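PDB 6M6T: 4-alpha-glucanotransferase from Streptococcus agalactiae, which belongs to the amylomaltase (disproportionating enzyme) family of glucanotransferases, built on a TIM-barrel fold, and binds glycans in two pockets. Local coordinates for residues A[62-67]-A[280-285]; A[132-137]-A[187-192]; A[137-142]-A[194-199]. All blocks are in the same frame, centred on the assembly; numbering follows the deposited sequence.

Contact 1: A[62-67]-A[280-285]; sequences FSAVAG and IYRIQS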
loop_
_atom_site.group_PDB
_atom_site.type_symbol
_atom_site.label_atom_id
_atom_site.label_comp_id
_atom_site.label_asym_id
_atom_site.label_seq_id
_atom_site.Cartn_x
_atom_site.Cartn_y
_atom_site.Cartn_z
ATOM N N PHE A 62 -10.501 0.661 -6.429
ATOM C CA PHE A 62 -11.196 0.824 -7.696
ATOM C C PHE A 62 -10.317 0.475 -8.891
ATOM O O PHE A 62 -10.848 0.173 -9.964
ATOM C CB PHE A 62 -11.710 2.266 -7.841
ATOM C CG PHE A 62 -12.685 2.690 -6.768
ATOM C CD1 PHE A 62 -13.595 1.788 -6.234
ATOM C CD2 PHE A 62 -12.681 3.997 -6.287
ATOM C CE1 PHE A 62 -14.481 2.183 -5.230
ATOM C CE2 PHE A 62 -13.569 4.399 -5.285
ATOM C CZ PHE A 62 -14.462 3.482 -4.754
ATOM N N SER A 63 -8.991 0.526 -8.750
ATOM C CA SER A 63 -8.105 0.149 -9.849
ATOM C C SER A 63 -6.744 -0.214 -9.288
ATOM O O SER A 63 -6.316 0.321 -8.262
ATOM C CB SER A 63 -7.942 1.260 -10.895
ATOM O OG SER A 63 -6.843 1.014 -11.777
ATOM N N ALA A 64 -6.064 -1.122 -9.985
ATOM C CA ALA A 64 -4.735 -1.572 -9.593
ATOM C C ALA A 64 -3.617 -0.570 -9.903
ATOM O O ALA A 64 -2.462 -0.852 -9.561
ATOM C CB ALA A 64 -4.425 -2.902 -10.283
ATOM N N VAL A 65 -3.907 0.546 -10.582
ATOM C CA VAL A 65 -2.868 1.474 -11.021
ATOM C C VAL A 65 -3.212 2.922 -10.731
ATOM O O VAL A 65 -2.326 3.784 -10.751
ATOM C CB VAL A 65 -2.576 1.347 -12.529
ATOM C CG1 VAL A 65 -1.834 0.067 -12.826
ATOM C CG2 VAL A 65 -3.856 1.466 -13.334
ATOM N N ALA A 66 -4.493 3.219 -10.523
ATOM C CA ALA A 66 -4.902 4.613 -10.423
ATOM C C ALA A 66 -4.359 5.219 -9.141
ATOM O O ALA A 66 -4.162 4.521 -8.135
ATOM C CB ALA A 66 -6.423 4.753 -10.461
ATOM N N GLY A 67 -4.109 6.525 -9.187
ATOM C CA GLY A 67 -3.589 7.223 -8.025
ATOM C C GLY A 67 -4.692 7.646 -7.077
ATOM O O GLY A 67 -5.707 8.207 -7.498
ATOM N N ILE A 280 2.125 -9.421 -16.019
ATOM C CA ILE A 280 3.330 -8.787 -16.541
ATOM C C ILE A 280 3.134 -7.285 -16.592
ATOM O O ILE A 280 4.038 -6.516 -16.262
ATOM C CB ILE A 280 3.693 -9.356 -17.924
ATOM C CG1 ILE A 280 3.922 -10.867 -17.832
ATOM C CG2 ILE A 280 4.901 -8.625 -18.506
ATOM C CD1 ILE A 280 5.156 -11.235 -17.089
ATOM N N TYR A 281 1.931 -6.848 -16.948
ATOM C CA TYR A 281 1.642 -5.416 -17.003
ATOM C C TYR A 281 1.618 -4.791 -15.607
ATOM O O TYR A 281 2.158 -3.692 -15.393
ATOM C CB TYR A 281 0.325 -5.226 -17.758
ATOM C CG TYR A 281 -0.488 -4.011 -17.429
ATOM C CD1 TYR A 281 -0.214 -2.785 -18.017
ATOM C CD2 TYR A 281 -1.568 -4.102 -16.566
ATOM C CE1 TYR A 281 -0.981 -1.669 -17.725
ATOM C CE2 TYR A 281 -2.338 -3.003 -16.273
ATOM C CZ TYR A 281 -2.047 -1.786 -16.854
ATOM O OH TYR A 281 -2.831 -0.690 -16.549
ATOM N N ARG A 282 1.025 -5.485 -14.638
ATOM C CA ARG A 282 1.032 -4.991 -13.264
ATOM C C ARG A 282 2.459 -4.797 -12.758
ATOM O O ARG A 282 2.825 -3.710 -12.289
ATOM C CB ARG A 282 0.267 -5.953 -12.354
ATOM C CG ARG A 282 -1.253 -5.854 -12.432
ATOM C CD ARG A 282 -1.908 -6.339 -11.142
ATOM N NE ARG A 282 -1.692 -5.406 -10.039
ATOM C CZ ARG A 282 -2.187 -5.574 -8.819
ATOM N NH1 ARG A 282 -2.926 -6.643 -8.549
ATOM N NH2 ARG A 282 -1.944 -4.679 -7.872
ATOM N N ILE A 283 3.282 -5.853 -12.872
ATOM C CA ILE A 283 4.667 -5.830 -12.397
ATOM C C ILE A 283 5.477 -4.776 -13.136
ATOM O O ILE A 283 6.327 -4.101 -12.543
ATOM C CB ILE A 283 5.306 -7.226 -12.553
ATOM C CG1 ILE A 283 4.622 -8.263 -11.653
ATOM C CG2 ILE A 283 6.761 -7.175 -12.230
ATOM C CD1 ILE A 283 4.993 -8.152 -10.195
ATOM N N GLN A 284 5.238 -4.625 -14.443
ATOM C CA GLN A 284 5.988 -3.650 -15.229
ATOM C C GLN A 284 5.684 -2.231 -14.761
ATOM O O GLN A 284 6.596 -1.419 -14.523
ATOM C CB GLN A 284 5.662 -3.828 -16.716
ATOM C CG GLN A 284 6.651 -3.175 -17.674
ATOM C CD GLN A 284 6.502 -3.637 -19.119
ATOM O OE1 GLN A 284 5.634 -3.159 -19.860
ATOM N NE2 GLN A 284 7.364 -4.558 -19.530
ATOM N N SER A 285 4.400 -1.924 -14.578
ATOM C CA SER A 285 4.075 -0.587 -14.115
ATOM C C SER A 285 4.443 -0.399 -12.647
ATOM O O SER A 285 4.551 0.743 -12.195
ATOM C CB SER A 285 2.598 -0.297 -14.363
ATOM O OG SER A 285 1.835 -0.542 -13.197
#
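Two small apolar side chains of the loop 62-67, Ala64 and Val65, meet one flank of helix 277-289 through Arg282, Tyr281 and Ser285. The nearest CA pair, Ala64 and Arg282, is 7.6 Å apart, and about 185 Å² is buried in all.

Methyl-to-guanidinium packing comes first. Ala64 CB sits over one face of the Arg282 guanidinium, 3.6 Å above its plane and displaced toward the rim, with Arg282 NE its nearest atom at 3.7 Å. The arginine chain leaves the helix with CG beside its own backbone N (chi1 -78°) and bends at chi3, which swings the flat group toward the loop. Its NH2 is hydrogen-bonded to Pro218 O, just past strand 212-217 of the barrel, so the methyl covers a group whose polar end is already engaged.

Methyl-to-hydroxyl packing is the second kind. Val65 CG1 lies 3.7 Å from Ser285 OG and 3.9 Å from Tyr281 OH, while Val65 CG2 approaches the same phenol oxygen at 4.0 Å. Val65 and Tyr281 advance from opposite directions, and the methyl lies obliquely to the ring.

Between the loop and the helix there is no hydrogen bond. Within the loop, Ser63 OG accepts from Val65 N at 3.2 Å with an N-H...O angle of 166°, an ST turn that shapes the loop where Ala64 and Val65 project. On the helix, Ser285 OG makes a weak bond to Arg282 O.

Between these two segments the contact is therefore van der Waals; polar bonds serve to hold the arginine, to Pro218, and the loop, through the ST turn.

Contact 2: A[132-137]-A[187-192]; sequences DFLQEE and YHEVTQ
Phe133 and Leu134 of helix 126-134 face the long helix 182-208 with CA separations of 9.4 Å from Phe133 to Gln192 and 8.2 Å from Leu134 to Glu189. This is helix-to-helix packing within a helix-rich, strand-free part of the chain: 32 of the 49 residues between the segments are helical.

Phe133 points its ring at the backbone of the long helix. CG is anti to the backbone N (chi1 170°), and the ring end comes obliquely to the Gln192 carbonyl, with Phe133 CZ 3.7 Å from Gln192 O. The same ring lies farther from the Glu189 carbonyl and meets Tyr193 edge-to-face, so it is fitted against successive parts of one helix surface. The polar end of Gln192 turns away from this contact, and its OE1 accepts from Gly67 N.

Leu134 makes the apolar side-chain contact. Its side chain and that of Glu189 cross at about a right angle; the methyl CD2 rests against CG of the glutamate, while CD1 lies farther off, near OE1. Glu189 bends at chi2, and its OE1 forms a salt bridge with Lys186 on the same helix. Val140 of helix 140-152 packs against both Leu134 and Glu189, adding a third helix to the cluster.

Phe133 O accepts from both Glu136 N and Glu137 N, at 3.0 and 3.1 Å. Across the interface, the tightest side-chain approach is Leu134 CD2 to Glu189 CG, at 3.7 Å.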
loop_
_atom_site.group_PDB
_atom_site.type_symbol
_atom_site.label_atom_id
_atom_site.label_comp_id
_atom_site.label_asym_id
_atom_site.label_seq_id
_atom_site.Cartn_x
_atom_site.Cartn_y
_atom_site.Cartn_z
ATOM N N ASP A 132 -0.550 13.553 -24.373
ATOM C CA ASP A 132 0.803 13.019 -24.224
ATOM C C ASP A 132 0.949 12.199 -22.945
ATOM O O ASP A 132 1.808 11.313 -22.870
ATOM C CB ASP A 132 1.821 14.161 -24.232
ATOM C CG ASP A 132 2.687 14.176 -25.480
ATOM O OD1 ASP A 132 2.673 13.176 -26.241
ATOM O OD2 ASP A 132 3.398 15.189 -25.686
ATOM N N PHE A 133 0.142 12.504 -21.921
ATOM C CA PHE A 133 0.098 11.679 -20.714
ATOM C C PHE A 133 -0.659 10.369 -20.950
ATOM O O PHE A 133 -0.175 9.287 -20.589
ATOM C CB PHE A 133 -0.538 12.474 -19.573
ATOM C CG PHE A 133 -0.854 11.653 -18.359
ATOM C CD1 PHE A 133 0.165 11.131 -17.574
ATOM C CD2 PHE A 133 -2.172 11.402 -18.002
ATOM C CE1 PHE A 133 -0.124 10.377 -16.451
ATOM C CE2 PHE A 133 -2.477 10.649 -16.882
ATOM C CZ PHE A 133 -1.453 10.132 -16.107
ATOM N N LEU A 134 -1.859 10.444 -21.546
ATOM C CA LEU A 134 -2.662 9.233 -21.746
ATOM C C LEU A 134 -1.968 8.223 -22.650
ATOM O O LEU A 134 -2.335 7.039 -22.648
ATOM C CB LEU A 134 -4.032 9.572 -22.331
ATOM C CG LEU A 134 -4.878 10.538 -21.515
ATOM C CD1 LEU A 134 -6.036 11.032 -22.353
ATOM C CD2 LEU A 134 -5.351 9.883 -20.249
ATOM N N GLN A 135 -0.983 8.668 -23.432
ATOM C CA GLN A 135 -0.287 7.740 -24.307
ATOM C C GLN A 135 0.694 6.865 -23.530
ATOM O O GLN A 135 0.951 5.725 -23.928
ATOM C CB GLN A 135 0.421 8.504 -25.435
ATOM C CG GLN A 135 0.932 7.567 -26.521
ATOM C CD GLN A 135 1.010 8.192 -27.902
ATOM O OE1 GLN A 135 0.965 9.419 -28.051
ATOM N NE2 GLN A 135 1.129 7.337 -28.931
ATOM N N GLU A 136 1.235 7.361 -22.417
ATOM C CA GLU A 136 2.125 6.562 -21.584
ATOM C C GLU A 136 1.388 5.780 -20.510
ATOM O O GLU A 136 1.857 4.724 -20.088
ATOM C CB GLU A 136 3.204 7.455 -20.939
ATOM C CG GLU A 136 4.007 8.279 -21.962
ATOM C CD GLU A 136 4.775 9.447 -21.360
ATOM O OE1 GLU A 136 4.464 10.604 -21.728
ATOM O OE2 GLU A 136 5.692 9.213 -20.541
ATOM N N GLU A 137 0.261 6.283 -20.037
ATOM C CA GLU A 137 -0.615 5.531 -19.142
ATOM C C GLU A 137 -1.929 5.327 -19.900
ATOM O O GLU A 137 -2.865 6.123 -19.796
ATOM C CB GLU A 137 -0.829 6.266 -17.802
ATOM C CG GLU A 137 0.406 6.963 -17.259
ATOM C CD GLU A 137 1.437 6.003 -16.651
ATOM O OE1 GLU A 137 1.167 4.778 -16.610
ATOM O OE2 GLU A 137 2.520 6.481 -16.212
ATOM N N TYR A 187 -12.542 15.167 -15.987
ATOM C CA TYR A 187 -12.097 15.496 -14.637
ATOM C C TYR A 187 -11.157 14.423 -14.086
ATOM O O TYR A 187 -10.067 14.731 -13.582
ATOM C CB TYR A 187 -13.299 15.686 -13.705
ATOM C CG TYR A 187 -12.890 15.621 -12.262
ATOM C CD1 TYR A 187 -12.865 14.400 -11.575
ATOM C CD2 TYR A 187 -12.469 16.766 -11.591
ATOM C CE1 TYR A 187 -12.446 14.318 -10.259
ATOM C CE2 TYR A 187 -12.045 16.697 -10.262
ATOM C CZ TYR A 187 -12.038 15.471 -9.600
ATOM O OH TYR A 187 -11.629 15.380 -8.285
ATOM N N HIS A 188 -11.573 13.151 -14.161
ATOM C CA HIS A 188 -10.815 12.072 -13.529
ATOM C C HIS A 188 -9.535 11.772 -14.284
ATOM O O HIS A 188 -8.523 11.405 -13.668
ATOM C CB HIS A 188 -11.654 10.809 -13.438
ATOM C CG HIS A 188 -12.732 10.870 -12.401
ATOM N ND1 HIS A 188 -12.478 10.721 -11.053
ATOM C CD2 HIS A 188 -14.072 11.036 -12.517
ATOM C CE1 HIS A 188 -13.616 10.801 -10.384
ATOM N NE2 HIS A 188 -14.598 10.991 -11.248
ATOM N N GLU A 189 -9.561 11.927 -15.609
ATOM C CA GLU A 189 -8.318 11.874 -16.377
ATOM C C GLU A 189 -7.318 12.897 -15.863
ATOM O O GLU A 189 -6.140 12.585 -15.633
ATOM C CB GLU A 189 -8.586 12.124 -17.858
ATOM C CG GLU A 189 -8.606 10.857 -18.673
ATOM C CD GLU A 189 -9.582 10.905 -19.835
ATOM O OE1 GLU A 189 -9.614 11.918 -20.589
ATOM O OE2 GLU A 189 -10.338 9.917 -19.961
ATOM N N VAL A 190 -7.779 14.133 -15.678
ATOM C CA VAL A 190 -6.875 15.213 -15.324
ATOM C C VAL A 190 -6.369 15.030 -13.897
ATOM O O VAL A 190 -5.193 15.281 -13.604
ATOM C CB VAL A 190 -7.572 16.573 -15.551
ATOM C CG1 VAL A 190 -6.778 17.716 -14.937
ATOM C CG2 VAL A 190 -7.776 16.836 -17.055
ATOM N N THR A 191 -7.229 14.566 -12.992
ATOM C CA THR A 191 -6.725 14.295 -11.650
ATOM C C THR A 191 -5.679 13.184 -11.673
ATOM O O THR A 191 -4.695 13.252 -10.928
ATOM C CB THR A 191 -7.864 13.964 -10.680
ATOM O OG1 THR A 191 -8.663 12.883 -11.191
ATOM C CG2 THR A 191 -8.733 15.192 -10.458
ATOM N N GLN A 192 -5.834 12.180 -12.544
ATOM C CA GLN A 192 -4.774 11.174 -12.656
ATOM C C GLN A 192 -3.485 11.796 -13.192
ATOM O O GLN A 192 -2.380 11.436 -12.750
ATOM C CB GLN A 192 -5.228 9.999 -13.530
ATOM C CG GLN A 192 -6.175 8.988 -12.831
ATOM C CD GLN A 192 -5.699 8.541 -11.442
ATOM O OE1 GLN A 192 -4.665 7.880 -11.297
ATOM N NE2 GLN A 192 -6.472 8.890 -10.420
#

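Contact 3: A[137-142]-A[194-199]; sequences EKWVTD and FFYKQW
Tyr196, projecting from helix 182-208, meets two side chains of the turn that precedes helix 140-152, both on the same side of its ring plane: the carboxylate of Glu137 at the CD2-CE2 side and the indole of Trp139 toward CZ and OH. The segments bury about 134 Å² together, and more than half of that belongs to the tyrosine.

Trp139 and Tyr196 approach from opposite directions. The six-membered ring of the indole and the phenol ring have centroids 5.9 Å apart and planes inclined at 52°, an oblique pairing. The benzo side of the indole does the touching: Trp139 CZ2 lies 3.4 Å from Tyr196 OH and 3.7 Å from Tyr196 CZ. Tyr196 CE1 lies at the indole edge, in its plane, whereas Val140 CG2 covers one indole face. The tryptophan CG lies between its backbone N and carbonyl carbon (chi1 55°), a torsion that directs the indole toward the long helix.

Glu137 comes to another part of the phenol ring. Its carboxylate plane is also turned 52° from the ring, and Glu137 OE2 is 3.5 Å from both Tyr196 CD2 and Tyr196 CE2. The chain bends at chi2, which folds the carboxylate back, and OE1 receives a weak hydrogen bond from Trp139 NE1. The weak bond ties together the two groups that meet the tyrosine from one side of its ring.

The phenol's polar end is satisfied outside these segments: Tyr196 OH is hydrogen-bonded to Val65 O. Residues 137-140 form a type I beta turn, closed by a weak Val140 N to Glu137 O bond. This turn links helices 126-134 and 140-152 and packs through an oblique Trp-Tyr pair on helix 182-208, in the helical part of this TIM-barrel enzyme.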
loop_
_atom_site.group_PDB
_atom_site.type_symbol
_atom_site.label_atom_id
_atom_site.label_comp_id
_atom_site.label_asym_id
_atom_site.label_seq_id
_atom_site.Cartn_x
_atom_site.Cartn_y
_atom_site.Cartn_z
ATOM N N GLU A 137 0.261 6.283 -20.037
ATOM C CA GLU A 137 -0.615 5.531 -19.142
ATOM C C GLU A 137 -1.929 5.327 -19.900
ATOM O O GLU A 137 -2.865 6.123 -19.796
ATOM C CB GLU A 137 -0.829 6.266 -17.802
ATOM C CG GLU A 137 0.406 6.963 -17.259
ATOM C CD GLU A 137 1.437 6.003 -16.651
ATOM O OE1 GLU A 137 1.167 4.778 -16.610
ATOM O OE2 GLU A 137 2.520 6.481 -16.212
ATOM N N LYS A 138 -1.991 4.263 -20.699
ATOM C CA LYS A 138 -3.126 4.087 -21.599
ATOM C C LYS A 138 -4.390 3.622 -20.875
ATOM O O LYS A 138 -5.482 3.737 -21.436
ATOM C CB LYS A 138 -2.750 3.116 -22.720
ATOM C CG LYS A 138 -1.529 3.561 -23.506
ATOM C CD LYS A 138 -1.541 3.041 -24.941
ATOM C CE LYS A 138 -0.565 3.833 -25.798
ATOM N NZ LYS A 138 -0.022 3.112 -26.976
ATOM N N TRP A 139 -4.265 3.129 -19.635
ATOM C CA TRP A 139 -5.370 2.636 -18.807
ATOM C C TRP A 139 -6.244 3.741 -18.249
ATOM O O TRP A 139 -7.230 3.421 -17.563
ATOM C CB TRP A 139 -4.833 1.830 -17.614
ATOM C CG TRP A 139 -3.838 2.643 -16.792
ATOM C CD1 TRP A 139 -2.469 2.594 -16.877
ATOM C CD2 TRP A 139 -4.136 3.660 -15.811
ATOM N NE1 TRP A 139 -1.907 3.487 -16.000
ATOM C CE2 TRP A 139 -2.904 4.152 -15.335
ATOM C CE3 TRP A 139 -5.321 4.185 -15.280
ATOM C CZ2 TRP A 139 -2.828 5.144 -14.370
ATOM C CZ3 TRP A 139 -5.242 5.158 -14.330
ATOM C CH2 TRP A 139 -4.007 5.631 -13.878
ATOM N N VAL A 140 -5.896 5.012 -18.469
ATOM C CA VAL A 140 -6.504 6.074 -17.673
ATOM C C VAL A 140 -7.974 6.235 -18.021
ATOM O O VAL A 140 -8.835 6.164 -17.143
ATOM C CB VAL A 140 -5.749 7.404 -17.834
ATOM C CG1 VAL A 140 -6.434 8.479 -17.019
ATOM C CG2 VAL A 140 -4.333 7.270 -17.364
ATOM N N THR A 141 -8.278 6.401 -19.313
ATOM C CA THR A 141 -9.610 6.853 -19.720
ATOM C C THR A 141 -10.706 5.885 -19.283
ATOM O O THR A 141 -11.795 6.315 -18.900
ATOM C CB THR A 141 -9.661 7.082 -21.238
ATOM O OG1 THR A 141 -9.513 5.832 -21.925
ATOM C CG2 THR A 141 -8.546 8.017 -21.673
ATOM N N ASP A 142 -10.453 4.576 -19.321
ATOM C CA ASP A 142 -11.562 3.693 -18.968
ATOM C C ASP A 142 -11.732 3.580 -17.463
ATOM O O ASP A 142 -12.856 3.362 -16.986
ATOM C CB ASP A 142 -11.423 2.321 -19.637
ATOM C CG ASP A 142 -12.448 2.132 -20.801
ATOM O OD1 ASP A 142 -13.582 2.686 -20.722
ATOM O OD2 ASP A 142 -12.119 1.450 -21.804
ATOM N N PHE A 194 -2.499 14.874 -12.655
ATOM C CA PHE A 194 -1.932 15.577 -11.507
ATOM C C PHE A 194 -1.168 14.622 -10.612
ATOM O O PHE A 194 -0.011 14.874 -10.245
ATOM C CB PHE A 194 -3.038 16.237 -10.697
ATOM C CG PHE A 194 -3.610 17.429 -11.339
ATOM C CD1 PHE A 194 -2.812 18.250 -12.123
ATOM C CD2 PHE A 194 -4.935 17.751 -11.153
ATOM C CE1 PHE A 194 -3.332 19.363 -12.721
ATOM C CE2 PHE A 194 -5.460 18.853 -11.748
ATOM C CZ PHE A 194 -4.660 19.669 -12.535
ATOM N N PHE A 195 -1.841 13.549 -10.195
ATOM C CA PHE A 195 -1.209 12.516 -9.395
ATOM C C PHE A 195 0.150 12.153 -9.955
ATOM O O PHE A 195 1.162 12.244 -9.261
ATOM C CB PHE A 195 -2.085 11.266 -9.337
ATOM C CG PHE A 195 -1.682 10.320 -8.258
ATOM C CD1 PHE A 195 -0.695 9.366 -8.485
ATOM C CD2 PHE A 195 -2.265 10.399 -6.996
ATOM C CE1 PHE A 195 -0.309 8.498 -7.474
ATOM C CE2 PHE A 195 -1.892 9.533 -5.979
ATOM C CZ PHE A 195 -0.915 8.574 -6.213
ATOM N N TYR A 196 0.178 11.708 -11.206
ATOM C CA TYR A 196 1.424 11.157 -11.718
ATOM C C TYR A 196 2.500 12.230 -11.848
ATOM O O TYR A 196 3.661 11.976 -11.509
ATOM C CB TYR A 196 1.179 10.435 -13.039
ATOM C CG TYR A 196 0.771 9.011 -12.793
ATOM C CD1 TYR A 196 -0.430 8.725 -12.146
ATOM C CD2 TYR A 196 1.594 7.946 -13.170
ATOM C CE1 TYR A 196 -0.823 7.419 -11.897
ATOM C CE2 TYR A 196 1.213 6.628 -12.922
ATOM C CZ TYR A 196 0.003 6.380 -12.280
ATOM O OH TYR A 196 -0.396 5.096 -12.017
ATOM N N LYS A 197 2.138 13.438 -12.308
ATOM C CA LYS A 197 3.099 14.543 -12.381
ATOM C C LYS A 197 3.758 14.805 -11.019
ATOM O O LYS A 197 4.995 14.796 -10.891
ATOM C CB LYS A 197 2.383 15.791 -12.913
ATOM C CG LYS A 197 3.265 16.953 -13.358
ATOM C CD LYS A 197 2.755 18.271 -12.757
ATOM C CE LYS A 197 2.942 19.449 -13.706
ATOM N NZ LYS A 197 4.328 19.484 -14.249
ATOM N N GLN A 198 2.933 14.978 -9.975
ATOM C CA GLN A 198 3.449 15.248 -8.631
ATOM C C GLN A 198 4.231 14.061 -8.076
ATOM O O GLN A 198 5.334 14.230 -7.525
ATOM C CB GLN A 198 2.295 15.629 -7.700
ATOM C CG GLN A 198 1.479 16.764 -8.298
ATOM C CD GLN A 198 0.807 17.663 -7.285
ATOM O OE1 GLN A 198 0.511 17.260 -6.163
ATOM N NE2 GLN A 198 0.543 18.902 -7.692
ATOM N N TRP A 199 3.680 12.850 -8.221
ATOM C CA TRP A 199 4.338 11.674 -7.675
ATOM C C TRP A 199 5.704 11.454 -8.311
ATOM O O TRP A 199 6.666 11.117 -7.620
ATOM C CB TRP A 199 3.488 10.418 -7.862
ATOM C CG TRP A 199 4.389 9.239 -7.735
ATOM C CD1 TRP A 199 4.966 8.519 -8.747
ATOM C CD2 TRP A 199 4.908 8.714 -6.520
ATOM N NE1 TRP A 199 5.795 7.556 -8.220
ATOM C CE2 TRP A 199 5.774 7.659 -6.854
ATOM C CE3 TRP A 199 4.714 9.030 -5.175
ATOM C CZ2 TRP A 199 6.446 6.925 -5.894
ATOM C CZ3 TRP A 199 5.368 8.290 -4.224
ATOM C CH2 TRP A 199 6.227 7.249 -4.585
#

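In the fold
Contacts 2 and 3 are neighbours, their centres 4 Å apart: they share Glu137 and helix 182-208, and Gln192 OE1 of contact 2 lies 3.5 Å from Trp139 CH2 of contact 3. Contact 1 lies 14 Å from contact 2 and 11 Å from contact 3, measured between centres. The loop 62-67 bridges them: Gly67 N to Gln192 OE1 (2.6 Å) reaches contact 2, and Val65 O to Tyr196 OH (2.7 Å) reaches contact 3, where Trp139 also touches Val65 and Tyr281. In contact 1 the Arg282 side chain is about 9 Å from the bound 1,5-anhydro-D-glucitol, so it lies near the glycan without touching it.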